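Local coordinates for lysozyme (Meretrix lusoria, PDB 4PJ2), which hydrolyses the beta-1,4 linkages of peptidoglycan, lysing Gram-positive bacteria such as Micrococcus luteus, and also has chitinase activity, at residues K56-A59 with Y63-S66. Sequence-based numbering, arbitrary orientation. Where two conformers were deposited one is given.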
ATOM      1  N   LYS D  56      -8.624 -14.347   6.357  1.00 29.83           N
ATOM      2  CA  LYS D  56      -9.752 -13.939   7.196  1.00 31.00           C
ATOM      3  C   LYS D  56      -9.871 -14.774   8.469  1.00 30.99           C
ATOM      4  O   LYS D  56     -10.230 -14.255   9.529  1.00 31.59           O
ATOM      5  CB  LYS D  56     -11.048 -13.972   6.394  1.00 31.41           C
ATOM      6  CG  LYS D  56     -11.049 -12.960   5.268  1.00 32.06           C
ATOM      7  CD  LYS D  56     -12.302 -13.050   4.424  1.00 33.43           C
ATOM      8  CE  LYS D  56     -12.289 -12.014   3.312  1.00 34.12           C
ATOM      9  NZ  LYS D  56     -13.407 -12.206   2.356  1.00 35.17           N
ATOM     10  N   SER D  57      -9.568 -16.061   8.372  1.00 30.49           N
ATOM     11  CA  SER D  57      -9.599 -16.908   9.553  0.54 30.93           C
ATOM     12  C   SER D  57      -8.476 -16.540  10.521  1.00 30.38           C
ATOM     13  O   SER D  57      -8.682 -16.521  11.730  1.00 31.04           O
ATOM     14  CB  SER D  57      -9.536 -18.389   9.175  0.54 31.86           C
ATOM     15  OG  SER D  57      -8.360 -18.706   8.464  0.54 32.73           O
ATOM     16  N   CYS D  58      -7.298 -16.227   9.997  1.00 29.25           N
ATOM     17  CA  CYS D  58      -6.183 -15.836  10.844  1.00 28.90           C
ATOM     18  C   CYS D  58      -6.500 -14.524  11.550  1.00 28.60           C
ATOM     19  O   CYS D  58      -6.266 -14.376  12.754  1.00 28.58           O
ATOM     20  CB  CYS D  58      -4.918 -15.689  10.001  1.00 29.47           C
ATOM     21  SG  CYS D  58      -3.455 -15.343  10.955  1.00 30.78           S
ATOM     22  N   ALA D  59      -7.048 -13.576  10.790  1.00 29.22           N
ATOM     23  CA  ALA D  59      -7.325 -12.243  11.310  1.00 29.66           C
ATOM     24  C   ALA D  59      -8.343 -12.277  12.459  1.00 29.73           C
ATOM     25  O   ALA D  59      -8.325 -11.410  13.334  1.00 30.83           O
ATOM     26  CB  ALA D  59      -7.810 -11.337  10.192  1.00 29.79           C
ATOM     27  N   TYR D  63      -4.528 -14.988  18.561  1.00 31.32           N
ATOM     28  CA  TYR D  63      -3.219 -15.611  18.444  1.00 30.72           C
ATOM     29  C   TYR D  63      -2.664 -15.539  17.026  1.00 29.17           C
ATOM     30  O   TYR D  63      -1.552 -15.055  16.816  1.00 28.56           O
ATOM     31  CB  TYR D  63      -3.256 -17.073  18.897  1.00 32.40           C
ATOM     32  CG  TYR D  63      -1.920 -17.737  18.693  1.00 34.20           C
ATOM     33  CD1 TYR D  63      -0.876 -17.516  19.577  1.00 35.63           C
ATOM     34  CD2 TYR D  63      -1.683 -18.543  17.583  1.00 35.17           C
ATOM     35  CE1 TYR D  63       0.359 -18.099  19.384  1.00 36.33           C
ATOM     36  CE2 TYR D  63      -0.448 -19.130  17.378  1.00 35.94           C
ATOM     37  CZ  TYR D  63       0.568 -18.904  18.283  1.00 37.23           C
ATOM     38  OH  TYR D  63       1.798 -19.490  18.089  1.00 38.73           O
ATOM     39  N   CYS D  64      -3.411 -16.039  16.051  1.00 28.28           N
ATOM     40  CA  CYS D  64      -2.902 -16.047  14.687  1.00 27.93           C
ATOM     41  C   CYS D  64      -2.643 -14.635  14.189  1.00 25.51           C
ATOM     42  O   CYS D  64      -1.619 -14.380  13.548  1.00 25.25           O
ATOM     43  CB  CYS D  64      -3.859 -16.754  13.739  1.00 29.24           C
ATOM     44  SG  CYS D  64      -3.151 -17.024  12.119  1.00 30.25           S
ATOM     45  N   ALA D  65      -3.567 -13.718  14.467  1.00 25.01           N
ATOM     46  CA  ALA D  65      -3.414 -12.335  14.010  1.00 23.36           C
ATOM     47  C   ALA D  65      -2.166 -11.704  14.618  1.00 23.46           C
ATOM     48  O   ALA D  65      -1.395 -11.047  13.922  1.00 23.23           O
ATOM     49  CB  ALA D  65      -4.653 -11.504  14.334  1.00 24.46           C
ATOM     50  N   SER D  66      -1.954 -11.910  15.911  1.00 23.85           N
ATOM     51  CA  SER D  66      -0.766 -11.344  16.549  1.00 23.77           C
ATOM     52  C   SER D  66       0.522 -12.032  16.084  1.00 23.12           C
ATOM     53  O   SER D  66       1.559 -11.385  15.997  1.00 22.09           O
ATOM     54  CB  SER D  66      -0.878 -11.348  18.084  1.00 25.28           C
ATOM     55  OG  SER D  66      -0.953 -12.657  18.637  1.00 26.16           O
TER
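Cys58 and Cys64 are joined by a disulfide, with 2.1 Å between Cys58 SG and Cys64 SG, and this covalent link dominates the contact. Its C-S-S-C torsion of -96° gives it left-handed chirality and places the two S-CB bonds nearly perpendicular. Both cysteines hold SG anti to the backbone N (chi1 -175° for Cys58 and -170° for Cys64), a setting that directs each CB-SG bond into the gap between the helices, where the sulfurs meet. Cys58 CA and Cys64 CA stand 5.1 Å apart, a separation a disulfide can bridge. Cys58 is buried, and its side chain also touches Pro51 and lies close to Trp45, a substrate-binding residue.

The carbonyl of Cys58 makes the second approach. Cys58 O comes within 3.5 Å of Cys64 CB and 3.7 Å of Ala65 CB. It is also 3.3 Å from Ala65 N, but the angle is too poor for a hydrogen bond, and the carbonyl oxygen is therefore in van der Waals contact with the first turn of helix 62-76. In this invertebrate-type lysozyme the short helix 55-59 lies against strand 32-35 of the small antiparallel sheet, where the methyl of Ala59 rests on Cys35, whereas helix 62-76 carries the substrate-binding Tyr72. The disulfide bridges the short 60-61 connection between these two helices.

Ala59 continues the register, with Ala59 CA 4.8 Å from Ala65 CA. Because its CB points away from helix 62-76, the carbonyl makes the approach instead: Ala59 O lies 3.8 Å from Ala65 CB, the methyl that Cys58 O also approaches.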